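Local structure of conserved hypothetical protein TM0937 (Thermotoga maritima, 2ESH) at residues R7-R10 / G11-L14; E92-R95 / S96-M100. The protein is of unknown function but is probably a transcriptional regulator of the PadR-like family, binding DNA through a winged helix-turn-helix domain. All coordinates share one frame; numbering follows the deposited sequence. Where two conformers were deposited one is given.

Contact 1. Residues R7-R10 / G11-L14; sequences RGFR and GWWL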
ATOM      1  N   ARG A   7       5.009  -1.609  11.877  1.00 57.93           N
ATOM      2  CA  ARG A   7       3.610  -1.659  12.254  1.00 54.98           C
ATOM      3  C   ARG A   7       2.914  -0.239  12.270  1.00 51.98           C
ATOM      4  O   ARG A   7       3.251   0.622  11.442  1.00 49.37           O
ATOM      5  CB  ARG A   7       3.459  -2.492  13.545  1.00 54.94           C
ATOM      6  CG  ARG A   7       2.805  -3.874  13.309  1.00 59.01           C
ATOM      7  CD  ARG A   7       3.624  -5.163  13.474  1.00 63.03           C
ATOM      8  NE  ARG A   7       4.438  -5.446  12.288  1.00 69.21           N
ATOM      9  CZ  ARG A   7       4.849  -6.644  11.869  1.00 68.70           C
ATOM     10  NH1 ARG A   7       4.492  -7.783  12.472  1.00 68.34           N
ATOM     11  NH2 ARG A   7       5.616  -6.692  10.790  1.00 69.29           N
ATOM     12  N   GLY A   8       1.921  -0.029  13.148  1.00 48.68           N
ATOM     13  CA  GLY A   8       1.238   1.240  13.226  1.00 46.28           C
ATOM     14  C   GLY A   8       0.544   1.704  11.939  1.00 46.20           C
ATOM     15  O   GLY A   8       0.232   0.904  11.036  1.00 46.56           O
ATOM     16  N   PHE A   9       0.303   3.006  11.823  1.00 44.02           N
ATOM     17  CA  PHE A   9      -0.338   3.523  10.660  1.00 42.48           C
ATOM     18  C   PHE A   9       0.503   3.324   9.400  1.00 43.22           C
ATOM     19  O   PHE A   9      -0.025   3.012   8.340  1.00 42.95           O
ATOM     20  CB  PHE A   9      -0.597   4.998  10.898  1.00 42.64           C
ATOM     21  CG  PHE A   9      -1.095   5.723   9.713  1.00 39.33           C
ATOM     22  CD1 PHE A   9      -2.415   5.620   9.332  1.00 39.51           C
ATOM     23  CD2 PHE A   9      -0.244   6.490   8.957  1.00 43.18           C
ATOM     24  CE1 PHE A   9      -2.904   6.280   8.211  1.00 38.14           C
ATOM     25  CE2 PHE A   9      -0.743   7.161   7.847  1.00 42.08           C
ATOM     26  CZ  PHE A   9      -2.089   7.034   7.494  1.00 37.81           C
ATOM     27  N   ARG A  10       1.821   3.496   9.529  1.00 43.22           N
ATOM     28  CA  ARG A  10       2.800   3.433   8.423  1.00 42.80           C
ATOM     29  C   ARG A  10       2.751   2.020   7.745  1.00 41.14           C
ATOM     30  O   ARG A  10       2.724   1.906   6.488  1.00 39.23           O
ATOM     31  CB  ARG A  10       4.210   3.704   9.016  1.00 43.17           C
ATOM     32  CG  ARG A  10       5.193   4.278   8.045  1.00 51.33           C
ATOM     33  CD  ARG A  10       6.675   4.076   8.434  1.00 58.12           C
ATOM     34  NE  ARG A  10       6.938   2.656   8.315  1.00 67.36           N
ATOM     35  CZ  ARG A  10       7.421   2.036   7.235  1.00 71.30           C
ATOM     36  NH1 ARG A  10       7.781   2.734   6.146  1.00 72.20           N
ATOM     37  NH2 ARG A  10       7.556   0.698   7.271  1.00 69.98           N
ATOM     38  N   GLY A  11       2.776   0.989   8.617  1.00 38.63           N
ATOM     39  CA  GLY A  11       2.438  -0.412   8.310  1.00 39.30           C
ATOM     40  C   GLY A  11       1.190  -0.585   7.427  1.00 38.25           C
ATOM     41  O   GLY A  11       1.263  -1.194   6.380  1.00 38.40           O
ATOM     42  N   TRP A  12       0.101   0.095   7.790  1.00 36.98           N
ATOM     43  CA  TRP A  12      -1.156  -0.050   7.128  1.00 35.46           C
ATOM     44  C   TRP A  12      -1.063   0.662   5.793  1.00 34.89           C
ATOM     45  O   TRP A  12      -1.492   0.209   4.763  1.00 32.93           O
ATOM     46  CB  TRP A  12      -2.249   0.562   8.020  1.00 34.13           C
ATOM     47  CG  TRP A  12      -3.590   0.476   7.374  1.00 31.54           C
ATOM     48  CD1 TRP A  12      -4.406  -0.596   7.402  1.00 29.88           C
ATOM     49  CD2 TRP A  12      -4.275   1.492   6.608  1.00 29.78           C
ATOM     50  NE1 TRP A  12      -5.559  -0.345   6.674  1.00 32.94           N
ATOM     51  CE2 TRP A  12      -5.518   0.925   6.182  1.00 28.69           C
ATOM     52  CE3 TRP A  12      -3.981   2.814   6.264  1.00 30.34           C
ATOM     53  CZ2 TRP A  12      -6.485   1.639   5.462  1.00 25.90           C
ATOM     54  CZ3 TRP A  12      -4.943   3.542   5.540  1.00 30.70           C
ATOM     55  CH2 TRP A  12      -6.172   2.950   5.130  1.00 31.56           C
ATOM     56  N   TRP A  13      -0.446   1.814   5.840  1.00 36.90           N
ATOM     57  CA  TRP A  13      -0.324   2.647   4.667  1.00 36.54           C
ATOM     58  C   TRP A  13       0.645   2.015   3.653  1.00 36.89           C
ATOM     59  O   TRP A  13       0.431   2.124   2.434  1.00 36.78           O
ATOM     60  CB  TRP A  13       0.159   4.022   5.115  1.00 36.79           C
ATOM     61  CG  TRP A  13       0.081   5.019   4.016  1.00 37.12           C
ATOM     62  CD1 TRP A  13       1.058   5.351   3.150  1.00 40.03           C
ATOM     63  CD2 TRP A  13      -1.064   5.742   3.628  1.00 36.51           C
ATOM     64  NE1 TRP A  13       0.615   6.325   2.288  1.00 40.12           N
ATOM     65  CE2 TRP A  13      -0.701   6.559   2.545  1.00 37.60           C
ATOM     66  CE3 TRP A  13      -2.365   5.844   4.144  1.00 43.81           C
ATOM     67  CZ2 TRP A  13      -1.613   7.434   1.915  1.00 44.83           C
ATOM     68  CZ3 TRP A  13      -3.292   6.732   3.504  1.00 42.25           C
ATOM     69  CH2 TRP A  13      -2.910   7.495   2.414  1.00 40.06           C
ATOM     70  N   LEU A  14       1.701   1.350   4.134  1.00 35.96           N
ATOM     71  CA  LEU A  14       2.578   0.599   3.219  1.00 36.60           C
ATOM     72  C   LEU A  14       1.865  -0.639   2.522  1.00 36.77           C
ATOM     73  O   LEU A  14       1.813  -0.746   1.288  1.00 38.07           O
ATOM     74  CB  LEU A  14       3.890   0.175   3.964  1.00 36.36           C
ATOM     75  CG  LEU A  14       5.008  -0.428   3.051  1.00 38.69           C
ATOM     76  CD1 LEU A  14       5.579   0.549   1.952  1.00 36.70           C
ATOM     77  CD2 LEU A  14       6.161  -1.054   3.924  1.00 39.72           C
TER
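F9 reaches forward along the helix and meets both tryptophans that follow it. Its CG lies anti to the backbone N (chi1 172°), which brings the ring alongside the next turn and places CZ 3.6 Å from CE3 of W13. The F9 ring and the six-membered ring of W13 are inclined by 30°, but their centroids are 5.6 Å apart, so the two are slid past one another and barely overlap. The pair is better read as lateral packing than as a stack. CB of W13 lies over one face of the F9 ring, offset toward its rim. CE1 of F9 also comes within 4.1 Å of CE3 of W12, a looser touch.

Backbone geometry marks the tight part. O of F9 receives N of W13 at 2.8 Å, and O of R10 receives N of L14 at 2.6 Å. N of G11 bonds to O of R7 at 2.9 Å. A CB built on G11 would fall 2.8 Å from that same O of R7, too near for an ordinary contact. N of W12 makes only weak bonds, one to G8 O and one to F9 O.

The looser, solvent-facing end belongs to R7 and G8, both exposed, with the R7 chain turned away from G11-L14. R10 is intermediate: its chain runs alongside L14, NH2 lying 4.0 Å from CD2, while NH1 is hydrogen-bonded to the carbonyl of M49, a tie from the helix start to a loop. Beyond this turn, F9 and W12 rest on M100 of helix 84-116. The geometry is that of the opening turns of an alpha helix, here the first helix of what is probably a winged helix-turn-helix fold, as in PadR-like regulators.

Contact 2. Residues E92-R95 / S96-M100; sequences EILR and SLEDM
Two first torsions bring I93 and L97 together on one flank of the helix. In I93, chi1 of -86° puts CG1 beside the backbone N and leaves CG2 anti to that N, next to the carbonyl carbon and thus facing the following turn. In L97, chi1 of -70° sets CG anti to its own carbonyl carbon, leaning back toward the preceding turn. The side chains therefore run side by side, with CG2 of I93 3.9 Å from CD1 of L97, while CG of L97 lies 3.3 Å from O of I93.

Four successive i to i+4 bonds hold this spacing. N of L97 reaches O of I93 at 2.9 Å and N of E98 reaches O of L94 at 3.1 Å. N of D99 bonds O of R95 at 3.0 Å, whereas N of S96 stands farther off, 3.3 Å from O of E92. The polar flank is looser: NE of R95 is 6.3 Å from OD1 of D99, so no ion pair closes between them, and OD1 instead forms a salt bridge with R102 one turn on.

Shortening L97 to an alanine would take away CG and both methyls, and would probably leave CG2 of I93 without its partner and open a gap against W12 and W13, which touch the leucine side chain from the facing helix. Within the long helix 84-116, I93, L97 and M100 form the flank turned toward helix 8-24, where S16 meets I93 and the tryptophans meet L97.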
ATOM      1  N   GLU A  92     -12.151  -3.088   1.765  1.00 31.96           N
ATOM      2  CA  GLU A  92     -12.059  -2.710   3.170  1.00 33.35           C
ATOM      3  C   GLU A  92     -11.109  -1.513   3.395  1.00 33.13           C
ATOM      4  O   GLU A  92     -11.384  -0.701   4.223  1.00 36.75           O
ATOM      5  CB  GLU A  92     -11.540  -3.880   3.985  1.00 32.29           C
ATOM      6  CG  GLU A  92     -12.529  -5.082   4.177  1.00 33.51           C
ATOM      7  CD  GLU A  92     -11.933  -6.140   5.191  1.00 37.64           C
ATOM      8  OE1 GLU A  92     -10.724  -6.482   5.100  1.00 31.85           O
ATOM      9  OE2 GLU A  92     -12.654  -6.577   6.135  1.00 40.58           O
ATOM     10  N   ILE A  93     -10.012  -1.400   2.657  1.00 32.58           N
ATOM     11  CA  ILE A  93      -9.062  -0.279   2.763  1.00 31.50           C
ATOM     12  C   ILE A  93      -9.711   0.950   2.187  1.00 30.94           C
ATOM     13  O   ILE A  93      -9.607   2.059   2.732  1.00 30.47           O
ATOM     14  CB  ILE A  93      -7.807  -0.592   1.935  1.00 31.03           C
ATOM     15  CG1 ILE A  93      -6.855  -1.411   2.802  1.00 31.43           C
ATOM     16  CG2 ILE A  93      -7.148   0.720   1.399  1.00 32.13           C
ATOM     17  CD1 ILE A  93      -5.915  -2.271   1.987  1.00 34.42           C
ATOM     18  N   LEU A  94     -10.446   0.740   1.098  1.00 31.57           N
ATOM     19  CA  LEU A  94     -11.092   1.810   0.419  1.00 32.92           C
ATOM     20  C   LEU A  94     -12.123   2.417   1.407  1.00 34.78           C
ATOM     21  O   LEU A  94     -12.149   3.600   1.625  1.00 37.79           O
ATOM     22  CB  LEU A  94     -11.729   1.318  -0.900  1.00 32.50           C
ATOM     23  CG  LEU A  94     -12.672   2.343  -1.561  1.00 34.56           C
ATOM     24  CD1 LEU A  94     -11.853   3.521  -2.134  1.00 29.03           C
ATOM     25  CD2 LEU A  94     -13.550   1.749  -2.629  1.00 32.39           C
ATOM     26  N   ARG A  95     -12.924   1.610   2.070  1.00 34.67           N
ATOM     27  CA  ARG A  95     -13.938   2.177   2.907  1.00 34.04           C
ATOM     28  C   ARG A  95     -13.278   2.985   4.035  1.00 32.34           C
ATOM     29  O   ARG A  95     -13.805   4.036   4.470  1.00 31.49           O
ATOM     30  CB  ARG A  95     -14.763   1.021   3.502  1.00 35.09           C
ATOM     31  CG  ARG A  95     -15.694   1.483   4.668  1.00 40.53           C
ATOM     32  CD  ARG A  95     -16.717   0.450   4.994  1.00 46.21           C
ATOM     33  NE  ARG A  95     -17.758   0.405   3.966  1.00 51.71           N
ATOM     34  CZ  ARG A  95     -18.808  -0.431   3.970  1.00 50.26           C
ATOM     35  NH1 ARG A  95     -18.972  -1.332   4.939  1.00 47.62           N
ATOM     36  NH2 ARG A  95     -19.668  -0.380   2.982  1.00 44.58           N
ATOM     37  N   SER A  96     -12.171   2.475   4.568  1.00 31.27           N
ATOM     38  CA  SER A  96     -11.435   3.199   5.615  1.00 31.44           C
ATOM     39  C   SER A  96     -10.770   4.510   5.175  1.00 32.47           C
ATOM     40  O   SER A  96     -10.608   5.426   5.966  1.00 32.33           O
ATOM     41  CB  SER A  96     -10.330   2.348   6.142  1.00 32.16           C
ATOM     42  OG  SER A  96     -10.803   1.462   7.090  1.00 32.68           O
ATOM     43  N   LEU A  97     -10.325   4.572   3.922  1.00 34.14           N
ATOM     44  CA  LEU A  97      -9.825   5.808   3.335  1.00 34.85           C
ATOM     45  C   LEU A  97     -10.934   6.855   3.314  1.00 36.34           C
ATOM     46  O   LEU A  97     -10.654   8.041   3.608  1.00 35.67           O
ATOM     47  CB  LEU A  97      -9.239   5.584   1.925  1.00 33.89           C
ATOM     48  CG  LEU A  97      -7.918   4.792   1.845  1.00 34.81           C
ATOM     49  CD1 LEU A  97      -7.577   4.512   0.381  1.00 27.99           C
ATOM     50  CD2 LEU A  97      -6.735   5.578   2.502  1.00 33.23           C
ATOM     51  N   GLU A  98     -12.163   6.429   2.968  0.50 35.77           N
ATOM     52  CA  GLU A  98     -13.359   7.301   3.037  0.50 35.93           C
ATOM     53  C   GLU A  98     -13.678   7.771   4.463  0.50 37.44           C
ATOM     54  O   GLU A  98     -14.070   8.921   4.670  0.50 38.27           O
ATOM     55  CB  GLU A  98     -14.569   6.615   2.427  0.50 35.27           C
ATOM     56  CG  GLU A  98     -14.438   6.374   0.933  0.50 32.62           C
ATOM     57  CD  GLU A  98     -15.294   5.244   0.422  0.50 35.34           C
ATOM     58  OE1 GLU A  98     -16.047   4.577   1.205  0.50 37.05           O
ATOM     59  OE2 GLU A  98     -15.220   5.018  -0.795  0.50 34.98           O
ATOM     60  N   ASP A  99     -13.497   6.879   5.439  1.00 38.67           N
ATOM     61  CA  ASP A  99     -13.564   7.219   6.874  1.00 38.62           C
ATOM     62  C   ASP A  99     -12.528   8.318   7.189  1.00 38.50           C
ATOM     63  O   ASP A  99     -12.831   9.331   7.786  1.00 37.97           O
ATOM     64  CB  ASP A  99     -13.230   5.982   7.736  1.00 38.70           C
ATOM     65  CG  ASP A  99     -14.343   4.979   7.783  1.00 40.50           C
ATOM     66  OD1 ASP A  99     -15.421   5.310   7.227  1.00 43.66           O
ATOM     67  OD2 ASP A  99     -14.158   3.860   8.353  1.00 41.08           O
ATOM     68  N   MET A 100     -11.299   8.094   6.753  1.00 38.30           N
ATOM     69  CA  MET A 100     -10.184   8.962   7.113  1.00 37.21           C
ATOM     70  C   MET A 100     -10.434  10.283   6.495  1.00 34.77           C
ATOM     71  O   MET A 100     -10.286  11.266   7.153  1.00 35.55           O
ATOM     72  CB  MET A 100      -8.841   8.451   6.557  1.00 36.08           C
ATOM     73  CG  MET A 100      -8.327   7.194   7.203  1.00 42.29           C
ATOM     74  SD  MET A 100      -6.663   6.818   6.470  1.00 47.71           S
ATOM     75  CE  MET A 100      -5.848   8.372   6.859  1.00 22.45           C
TER

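In the fold
Contact 1 comes first along the chain, at the start of helix 8-24; contact 2 follows much later, within helix 84-116. Their centres are about 14 Å apart, yet their side chains touch: CD2 of L97 lies 3.8 Å from both CH2 of W12 and CZ3 of W13, SD of M100 is 3.8 Å from CZ3 of W12, and CE of M100 is 3.9 Å from CE1 of F9. All four approaches are packing contacts. They join the first and last helices of the chain, with the remaining helices and the two-stranded sheet falling between them in sequence. The long last helix thus packs against the first helix of what is probably a winged helix-turn-helix domain, consistent with a PadR-like regulator.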